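Local atomic coordinates of uncharacterized conserved protein YjbQ/UPF0047 family, ortholog yugU B.subtilis (Clostridium acetobutylicum, PDB entry 1VMH), a protein that is of unknown function but belongs to the conserved YjbQ/UPF0047 family. Residues Ile111-Asn115 with Gly116-Leu120. Sequence-based numbering, arbitrary orientation.
Sequences IIIEN and GKLKL
The ammonium group of K119 closes a salt bridge with E114, NZ lying 2.7 Å from OE1 on the syn side of the carboxylate and 30° out of its plane. Both chains leave the backbone with CG opposite N; the lysine then runs extended as far as CE and bends only at chi4 (54°), which swings NZ onto the acid. On the way K119 lies alongside I112, the two CB atoms 4.0 Å apart. F140 of a second subunit adds a cation-pi partner for the lysine, and V16 of that subunit packs on I112, E114 and K119. The backbones form a tight antiparallel hairpin with a two-residue type I' turn, N115-G116, whose short second strand, 117-118, is outermost in the five-stranded sheet within this chain. E114 and K117 are its hydrogen-bonded pair: E114 N reaches K117 O at 2.9 Å, while K117 N approaches E114 O from above the carbonyl plane. Farther along, K119 N binds I112 O at 2.7 Å, and one water bridges I112 N to K119 O. On the sheet face of I113 and L118, L118 CD2 meets I111 CG2 at 3.8 Å, and L118 also packs on V36 and V40 of helix 33-43.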
loop_
_atom_site.group_PDB
_atom_site.type_symbol
_atom_site.label_atom_id
_atom_site.label_comp_id
_atom_site.label_asym_id
_atom_site.label_seq_id
_atom_site.Cartn_x
_atom_site.Cartn_y
_atom_site.Cartn_z
ATOM N N ILE A 111 0.303 11.645 -2.985
ATOM C CA ILE A 111 0.314 12.162 -4.336
ATOM C C ILE A 111 1.288 13.345 -4.363
ATOM O O ILE A 111 1.305 14.190 -3.467
ATOM C CB ILE A 111 -1.104 12.610 -4.756
ATOM C CG1 ILE A 111 -2.131 11.490 -4.519
ATOM C CG2 ILE A 111 -1.126 13.079 -6.221
ATOM C CD1 ILE A 111 -2.795 11.528 -3.158
ATOM N N ILE A 112 2.078 13.419 -5.415
ATOM C CA ILE A 112 3.004 14.504 -5.603
ATOM C C ILE A 112 2.224 15.749 -5.961
ATOM O O ILE A 112 1.234 15.696 -6.737
ATOM C CB ILE A 112 3.982 14.170 -6.711
ATOM C CG1 ILE A 112 4.878 12.995 -6.282
ATOM C CG2 ILE A 112 4.867 15.376 -7.059
ATOM C CD1 ILE A 112 5.534 12.211 -7.482
ATOM N N ILE A 113 2.654 16.871 -5.399
ATOM C CA ILE A 113 2.164 18.182 -5.768
ATOM C C ILE A 113 3.266 18.867 -6.569
ATOM O O ILE A 113 4.407 18.968 -6.091
ATOM C CB ILE A 113 1.811 19.031 -4.533
ATOM C CG1 ILE A 113 0.731 18.347 -3.691
ATOM C CG2 ILE A 113 1.354 20.414 -4.948
ATOM C CD1 ILE A 113 0.643 18.912 -2.275
ATOM N N GLU A 114 2.936 19.273 -7.784
ATOM C CA GLU A 114 3.897 19.932 -8.677
ATOM C C GLU A 114 3.192 21.104 -9.333
ATOM O O GLU A 114 2.088 20.927 -9.866
ATOM C CB GLU A 114 4.347 18.934 -9.743
ATOM C CG GLU A 114 5.422 19.470 -10.690
ATOM C CD GLU A 114 5.744 18.454 -11.763
ATOM O OE1 GLU A 114 4.858 18.121 -12.588
ATOM O OE2 GLU A 114 6.888 17.962 -11.772
ATOM N N ASN A 115 3.806 22.281 -9.311
ATOM C CA ASN A 115 3.167 23.462 -9.859
ATOM C C ASN A 115 1.796 23.735 -9.273
ATOM O O ASN A 115 0.885 24.188 -9.972
ATOM C CB ASN A 115 3.095 23.392 -11.382
ATOM C CG ASN A 115 4.457 23.325 -12.011
ATOM O OD1 ASN A 115 5.363 24.066 -11.618
ATOM N ND2 ASN A 115 4.629 22.426 -12.963
ATOM N N GLY A 116 1.662 23.436 -7.982
ATOM C CA GLY A 116 0.430 23.679 -7.259
ATOM C C GLY A 116 -0.727 22.763 -7.630
ATOM O O GLY A 116 -1.859 23.065 -7.257
ATOM N N LYS A 117 -0.436 21.663 -8.342
ATOM C CA LYS A 117 -1.426 20.709 -8.823
ATOM C C LYS A 117 -1.052 19.287 -8.409
ATOM O O LYS A 117 0.125 18.921 -8.370
ATOM C CB LYS A 117 -1.531 20.753 -10.358
ATOM C CG LYS A 117 -2.051 22.087 -10.921
ATOM C CD LYS A 117 -1.809 22.184 -12.430
ATOM C CE LYS A 117 -0.493 22.918 -12.744
ATOM N NZ LYS A 117 0.004 22.724 -14.160
ATOM N N LEU A 118 -2.057 18.479 -8.128
ATOM C CA LEU A 118 -1.823 17.041 -7.881
ATOM C C LEU A 118 -1.332 16.399 -9.157
ATOM O O LEU A 118 -1.979 16.498 -10.201
ATOM C CB LEU A 118 -3.117 16.359 -7.444
ATOM C CG LEU A 118 -3.676 16.821 -6.100
ATOM C CD1 LEU A 118 -5.123 16.321 -5.951
ATOM C CD2 LEU A 118 -2.781 16.289 -4.970
ATOM N N LYS A 119 -0.181 15.735 -9.075
ATOM C CA LYS A 119 0.434 15.127 -10.248
ATOM C C LYS A 119 -0.128 13.732 -10.476
ATOM O O LYS A 119 0.471 12.702 -10.121
ATOM C CB LYS A 119 1.928 15.042 -10.084
ATOM C CG LYS A 119 2.684 14.987 -11.416
ATOM C CD LYS A 119 4.191 14.882 -11.141
ATOM C CE LYS A 119 4.977 14.555 -12.408
ATOM N NZ LYS A 119 4.674 15.534 -13.483
ATOM N N LEU A 120 -1.294 13.690 -11.079
ATOM C CA LEU A 120 -2.028 12.452 -11.323
ATOM C C LEU A 120 -2.017 12.149 -12.812
ATOM O O LEU A 120 -1.956 13.071 -13.643
ATOM C CB LEU A 120 -3.489 12.575 -10.837
ATOM C CG LEU A 120 -3.625 12.665 -9.309
ATOM C CD1 LEU A 120 -4.925 13.280 -8.873
ATOM C CD2 LEU A 120 -3.473 11.276 -8.693
HETATM O O HOH W 1 1.899 11.887 -7.881
#